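Local coordinates for Myo-inositol dehydrogenase (Corynebacterium glutamicum, PDB 3EUW), which probably catalyses the NAD+-dependent oxidation of myo-inositol, as a tetrameric member of the Gfo/Idh/MocA oxidoreductase family, at residues I15-L29 against Y286-R298. Sequence-based numbering, arbitrary orientation.
Sequences IGHVHAANIAANPDL and YKAELATFAQGIR. With NA (sodium ion), chain E.
Lys-287 NZ is gripped by three partners. It donates a hydrogen bond to Asn-22 OD1 at 2.9 Å, tilted 22° from the carbonyl plane. It also donates to a water shared with Asn-22 ND2, and it forms a salt bridge with Asp-283. The lysine chain bends at its last torsion (chi4 57°), which folds NZ back onto OD1. Asn-22 ND2 donates to a second water as well, 2.6 Å from ND2, which also bonds His-19 ND1 and donates to Tyr-286 O. These bonds fix the amide's rotation. His-19 NE2 is hydrogen-bonded to Glu-95.

Tyr-286 is a knob in a hole formed by Ile-15, Val-18, His-19 and Asn-22. Ile-15 CD1 lies 3.8 Å from Tyr-286 CE1. Further along, Leu-290 CD2 presses on the helix backbone, 3.5 Å from Ile-23 N. Leu-29 and Leu-290 lie alongside and point opposite ways, with Leu-29 CD1 3.6 Å from Leu-290 CG. Leu-29 CD2 meets Ala-294 CB.

Asn-26 ND2 reaches Lys-287 O through a water. Asn-26 OD1 accepts from Asp-28 N at 2.7 Å and closes an Asx turn. The carbonyl oxygens of Ile-23, Ala-24, Asn-26 and Leu-29 bind a sodium ion at the C-terminal end of helix 14-25 and the turn that follows. The axes of segments 15-25 and 286-298 cross at -61°. Helix 283-299 packs on the helix of the first beta-alpha-beta crossover of the Rossmann fold.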
loop_
_atom_site.group_PDB
_atom_site.type_symbol
_atom_site.label_atom_id
_atom_site.label_comp_id
_atom_site.label_asym_id
_atom_site.label_seq_id
_atom_site.Cartn_x
_atom_site.Cartn_y
_atom_site.Cartn_z
ATOM N N ILE A 15 10.224 -31.354 -1.437
ATOM C CA ILE A 15 8.776 -31.384 -1.541
ATOM C C ILE A 15 8.263 -32.524 -0.652
ATOM O O ILE A 15 7.228 -32.398 0.008
ATOM C CB ILE A 15 8.320 -31.568 -3.019
ATOM C CG1 ILE A 15 6.800 -31.489 -3.110
ATOM C CG2 ILE A 15 8.801 -32.883 -3.569
ATOM C CD1 ILE A 15 6.250 -30.113 -2.808
ATOM N N GLY A 16 9.016 -33.621 -0.608
ATOM C CA GLY A 16 8.641 -34.750 0.225
ATOM C C GLY A 16 8.562 -34.329 1.682
ATOM O O GLY A 16 7.671 -34.745 2.419
ATOM N N HIS A 17 9.495 -33.484 2.104
ATOM C CA HIS A 17 9.502 -33.017 3.480
ATOM C C HIS A 17 8.255 -32.216 3.809
ATOM O O HIS A 17 7.723 -32.317 4.914
ATOM C CB HIS A 17 10.742 -32.169 3.754
ATOM C CG HIS A 17 11.948 -32.969 4.137
ATOM N ND1 HIS A 17 12.634 -33.763 3.241
ATOM C CD2 HIS A 17 12.577 -33.109 5.328
ATOM C CE1 HIS A 17 13.636 -34.359 3.867
ATOM N NE2 HIS A 17 13.622 -33.980 5.132
ATOM N N VAL A 18 7.791 -31.417 2.850
ATOM C CA VAL A 18 6.596 -30.606 3.046
ATOM C C VAL A 18 5.357 -31.492 3.190
ATOM O O VAL A 18 4.580 -31.339 4.125
ATOM C CB VAL A 18 6.387 -29.629 1.866
ATOM C CG1 VAL A 18 5.029 -28.959 1.972
ATOM C CG2 VAL A 18 7.483 -28.586 1.867
ATOM N N HIS A 19 5.167 -32.416 2.262
ATOM C CA HIS A 19 4.011 -33.301 2.343
ATOM C C HIS A 19 4.024 -34.125 3.636
ATOM O O HIS A 19 3.008 -34.224 4.326
ATOM C CB HIS A 19 3.974 -34.237 1.138
ATOM C CG HIS A 19 3.653 -33.549 -0.148
ATOM N ND1 HIS A 19 2.514 -32.794 -0.321
ATOM C CD2 HIS A 19 4.302 -33.527 -1.336
ATOM C CE1 HIS A 19 2.472 -32.339 -1.560
ATOM N NE2 HIS A 19 3.545 -32.771 -2.198
ATOM N N ALA A 20 5.176 -34.705 3.961
ATOM C CA ALA A 20 5.300 -35.515 5.171
ATOM C C ALA A 20 4.878 -34.696 6.376
ATOM O O ALA A 20 4.055 -35.137 7.175
ATOM C CB ALA A 20 6.756 -36.010 5.349
ATOM N N ALA A 21 5.438 -33.497 6.503
ATOM C CA ALA A 21 5.097 -32.634 7.625
ATOM C C ALA A 21 3.614 -32.247 7.609
ATOM O O ALA A 21 2.995 -32.104 8.664
ATOM C CB ALA A 21 5.970 -31.388 7.606
ATOM N N ASN A 22 3.041 -32.074 6.420
ATOM C CA ASN A 22 1.626 -31.718 6.332
ATOM C C ASN A 22 0.721 -32.895 6.674
ATOM O O ASN A 22 -0.319 -32.714 7.300
ATOM C CB ASN A 22 1.274 -31.170 4.941
ATOM C CG ASN A 22 1.836 -29.775 4.714
ATOM O OD1 ASN A 22 2.102 -29.048 5.671
ATOM N ND2 ASN A 22 2.011 -29.394 3.451
ATOM N N ILE A 23 1.117 -34.095 6.265
ATOM C CA ILE A 23 0.331 -35.287 6.562
ATOM C C ILE A 23 0.287 -35.490 8.074
ATOM O O ILE A 23 -0.769 -35.759 8.634
ATOM C CB ILE A 23 0.931 -36.535 5.879
ATOM C CG1 ILE A 23 0.791 -36.380 4.365
ATOM C CG2 ILE A 23 0.220 -37.827 6.375
ATOM C CD1 ILE A 23 1.668 -37.323 3.565
ATOM N N ALA A 24 1.430 -35.339 8.733
ATOM C CA ALA A 24 1.485 -35.495 10.180
ATOM C C ALA A 24 0.494 -34.530 10.807
ATOM O O ALA A 24 -0.345 -34.918 11.621
ATOM C CB ALA A 24 2.887 -35.199 10.688
ATOM N N ALA A 25 0.595 -33.268 10.407
ATOM C CA ALA A 25 -0.272 -32.212 10.920
ATOM C C ALA A 25 -1.754 -32.429 10.639
ATOM O O ALA A 25 -2.597 -32.094 11.472
ATOM C CB ALA A 25 0.165 -30.866 10.352
ATOM N N ASN A 26 -2.083 -32.969 9.469
ATOM C CA ASN A 26 -3.485 -33.200 9.119
ATOM C C ASN A 26 -4.032 -34.313 10.008
ATOM O O ASN A 26 -3.471 -35.402 10.061
ATOM C CB ASN A 26 -3.607 -33.592 7.644
ATOM C CG ASN A 26 -5.052 -33.687 7.182
ATOM O OD1 ASN A 26 -5.860 -34.392 7.779
ATOM N ND2 ASN A 26 -5.379 -32.974 6.108
ATOM N N PRO A 27 -5.147 -34.061 10.708
ATOM C CA PRO A 27 -5.758 -35.048 11.606
ATOM C C PRO A 27 -6.469 -36.230 10.951
ATOM O O PRO A 27 -6.699 -37.243 11.601
ATOM C CB PRO A 27 -6.711 -34.200 12.435
ATOM C CG PRO A 27 -7.209 -33.225 11.419
ATOM C CD PRO A 27 -5.938 -32.817 10.688
ATOM N N ASP A 28 -6.830 -36.100 9.677
ATOM C CA ASP A 28 -7.510 -37.182 8.967
ATOM C C ASP A 28 -6.517 -38.087 8.242
ATOM O O ASP A 28 -6.910 -39.062 7.596
ATOM C CB ASP A 28 -8.493 -36.629 7.928
ATOM C CG ASP A 28 -9.689 -35.912 8.552
ATOM O OD1 ASP A 28 -10.041 -36.202 9.722
ATOM O OD2 ASP A 28 -10.291 -35.067 7.851
ATOM N N LEU A 29 -5.231 -37.770 8.352
ATOM C CA LEU A 29 -4.211 -38.548 7.665
ATOM C C LEU A 29 -3.098 -39.055 8.554
ATOM O O LEU A 29 -2.837 -38.520 9.628
ATOM C CB LEU A 29 -3.594 -37.725 6.534
ATOM C CG LEU A 29 -4.582 -37.122 5.534
ATOM C CD1 LEU A 29 -3.804 -36.368 4.466
ATOM C CD2 LEU A 29 -5.443 -38.225 4.913
ATOM N N TYR A 286 -0.199 -25.862 0.071
ATOM C CA TYR A 286 0.099 -27.282 0.134
ATOM C C TYR A 286 -0.768 -27.997 1.143
ATOM O O TYR A 286 -1.157 -29.141 0.924
ATOM C CB TYR A 286 1.578 -27.525 0.441
ATOM C CG TYR A 286 2.469 -27.294 -0.754
ATOM C CD1 TYR A 286 2.348 -28.083 -1.895
ATOM C CD2 TYR A 286 3.448 -26.297 -0.741
ATOM C CE1 TYR A 286 3.180 -27.895 -2.991
ATOM C CE2 TYR A 286 4.285 -26.103 -1.833
ATOM C CZ TYR A 286 4.146 -26.908 -2.951
ATOM O OH TYR A 286 4.985 -26.743 -4.026
ATOM N N LYS A 287 -1.071 -27.324 2.245
ATOM C CA LYS A 287 -1.913 -27.910 3.274
ATOM C C LYS A 287 -3.346 -28.042 2.767
ATOM O O LYS A 287 -4.014 -29.058 3.004
ATOM C CB LYS A 287 -1.869 -27.048 4.542
ATOM C CG LYS A 287 -0.546 -27.143 5.303
ATOM C CD LYS A 287 -0.486 -26.197 6.509
ATOM C CE LYS A 287 0.756 -26.456 7.362
ATOM N NZ LYS A 287 2.019 -26.340 6.584
ATOM N N ALA A 288 -3.815 -27.016 2.058
ATOM C CA ALA A 288 -5.172 -27.035 1.539
ATOM C C ALA A 288 -5.276 -28.087 0.448
ATOM O O ALA A 288 -6.295 -28.758 0.317
ATOM C CB ALA A 288 -5.551 -25.665 1.000
ATOM N N GLU A 289 -4.213 -28.233 -0.332
ATOM C CA GLU A 289 -4.204 -29.216 -1.396
ATOM C C GLU A 289 -4.306 -30.622 -0.793
ATOM O O GLU A 289 -5.039 -31.466 -1.301
ATOM C CB GLU A 289 -2.922 -29.102 -2.218
ATOM C CG GLU A 289 -2.876 -30.006 -3.445
ATOM C CD GLU A 289 -1.598 -29.821 -4.248
ATOM O OE1 GLU A 289 -0.516 -30.183 -3.738
ATOM O OE2 GLU A 289 -1.667 -29.305 -5.384
ATOM N N LEU A 290 -3.574 -30.862 0.294
ATOM C CA LEU A 290 -3.596 -32.167 0.939
ATOM C C LEU A 290 -4.995 -32.484 1.481
ATOM O O LEU A 290 -5.496 -33.593 1.308
ATOM C CB LEU A 290 -2.569 -32.213 2.073
ATOM C CG LEU A 290 -2.293 -33.589 2.685
ATOM C CD1 LEU A 290 -1.770 -34.545 1.614
ATOM C CD2 LEU A 290 -1.288 -33.444 3.794
ATOM N N ALA A 291 -5.619 -31.499 2.122
ATOM C CA ALA A 291 -6.952 -31.674 2.689
ATOM C C ALA A 291 -7.949 -32.057 1.602
ATOM O O ALA A 291 -8.800 -32.914 1.805
ATOM C CB ALA A 291 -7.403 -30.390 3.382
ATOM N N THR A 292 -7.838 -31.411 0.449
ATOM C CA THR A 292 -8.725 -31.694 -0.667
ATOM C C THR A 292 -8.497 -33.108 -1.180
ATOM O O THR A 292 -9.423 -33.763 -1.661
ATOM C CB THR A 292 -8.507 -30.661 -1.795
ATOM O OG1 THR A 292 -8.894 -29.378 -1.302
ATOM C CG2 THR A 292 -9.340 -30.976 -3.021
ATOM N N PHE A 293 -7.260 -33.578 -1.066
ATOM C CA PHE A 293 -6.910 -34.921 -1.504
ATOM C C PHE A 293 -7.600 -35.906 -0.589
ATOM O O PHE A 293 -8.191 -36.880 -1.041
ATOM C CB PHE A 293 -5.396 -35.126 -1.440
ATOM C CG PHE A 293 -4.938 -36.478 -1.904
ATOM C CD1 PHE A 293 -5.395 -37.015 -3.099
ATOM C CD2 PHE A 293 -4.002 -37.197 -1.164
ATOM C CE1 PHE A 293 -4.927 -38.238 -3.559
ATOM C CE2 PHE A 293 -3.528 -38.422 -1.613
ATOM C CZ PHE A 293 -3.992 -38.944 -2.815
ATOM N N ALA A 294 -7.522 -35.641 0.710
ATOM C CA ALA A 294 -8.151 -36.498 1.702
ATOM C C ALA A 294 -9.665 -36.595 1.472
ATOM O O ALA A 294 -10.233 -37.685 1.513
ATOM C CB ALA A 294 -7.864 -35.971 3.100
ATOM N N GLN A 295 -10.320 -35.464 1.230
ATOM C CA GLN A 295 -11.763 -35.468 1.017
ATOM C C GLN A 295 -12.125 -36.227 -0.257
ATOM O O GLN A 295 -13.175 -36.854 -0.330
ATOM C CB GLN A 295 -12.295 -34.031 0.952
ATOM C CG GLN A 295 -13.815 -33.901 0.889
ATOM C CD GLN A 295 -14.523 -34.548 2.076
ATOM O OE1 GLN A 295 -14.195 -34.286 3.237
ATOM N NE2 GLN A 295 -15.505 -35.396 1.787
ATOM N N GLY A 296 -11.252 -36.167 -1.258
ATOM C CA GLY A 296 -11.503 -36.873 -2.503
ATOM C C GLY A 296 -11.392 -38.376 -2.288
ATOM O O GLY A 296 -12.098 -39.169 -2.924
ATOM N N ILE A 297 -10.501 -38.772 -1.385
ATOM C CA ILE A 297 -10.323 -40.177 -1.075
ATOM C C ILE A 297 -11.568 -40.677 -0.348
ATOM O O ILE A 297 -12.036 -41.786 -0.602
ATOM C CB ILE A 297 -9.067 -40.396 -0.198
ATOM C CG1 ILE A 297 -7.812 -40.083 -1.027
ATOM C CG2 ILE A 297 -9.033 -41.832 0.338
ATOM C CD1 ILE A 297 -6.559 -39.899 -0.206
ATOM N N ARG A 298 -12.111 -39.850 0.541
ATOM C CA ARG A 298 -13.307 -40.215 1.291
ATOM C C ARG A 298 -14.571 -40.202 0.437
ATOM O O ARG A 298 -15.441 -41.055 0.612
ATOM C CB ARG A 298 -13.511 -39.276 2.484
ATOM C CG ARG A 298 -12.498 -39.438 3.609
ATOM C CD ARG A 298 -12.968 -38.685 4.840
ATOM N NE ARG A 298 -12.003 -38.702 5.937
ATOM C CZ ARG A 298 -11.588 -39.795 6.572
ATOM N NH1 ARG A 298 -12.044 -40.993 6.227
ATOM N NH2 ARG A 298 -10.714 -39.686 7.564
HETATM NA NA NA E . -1.794 -36.655 10.638
HETATM O O HOH W 1 0.992 -30.910 1.642
HETATM O O HOH W 2 2.877 -26.493 3.763
HETATM O O HOH W 3 -3.702 -30.576 5.405
HETATM O O HOH W 4 -11.560 -35.871 4.920
HETATM O O HOH W 5 -0.457 -37.913 12.119
#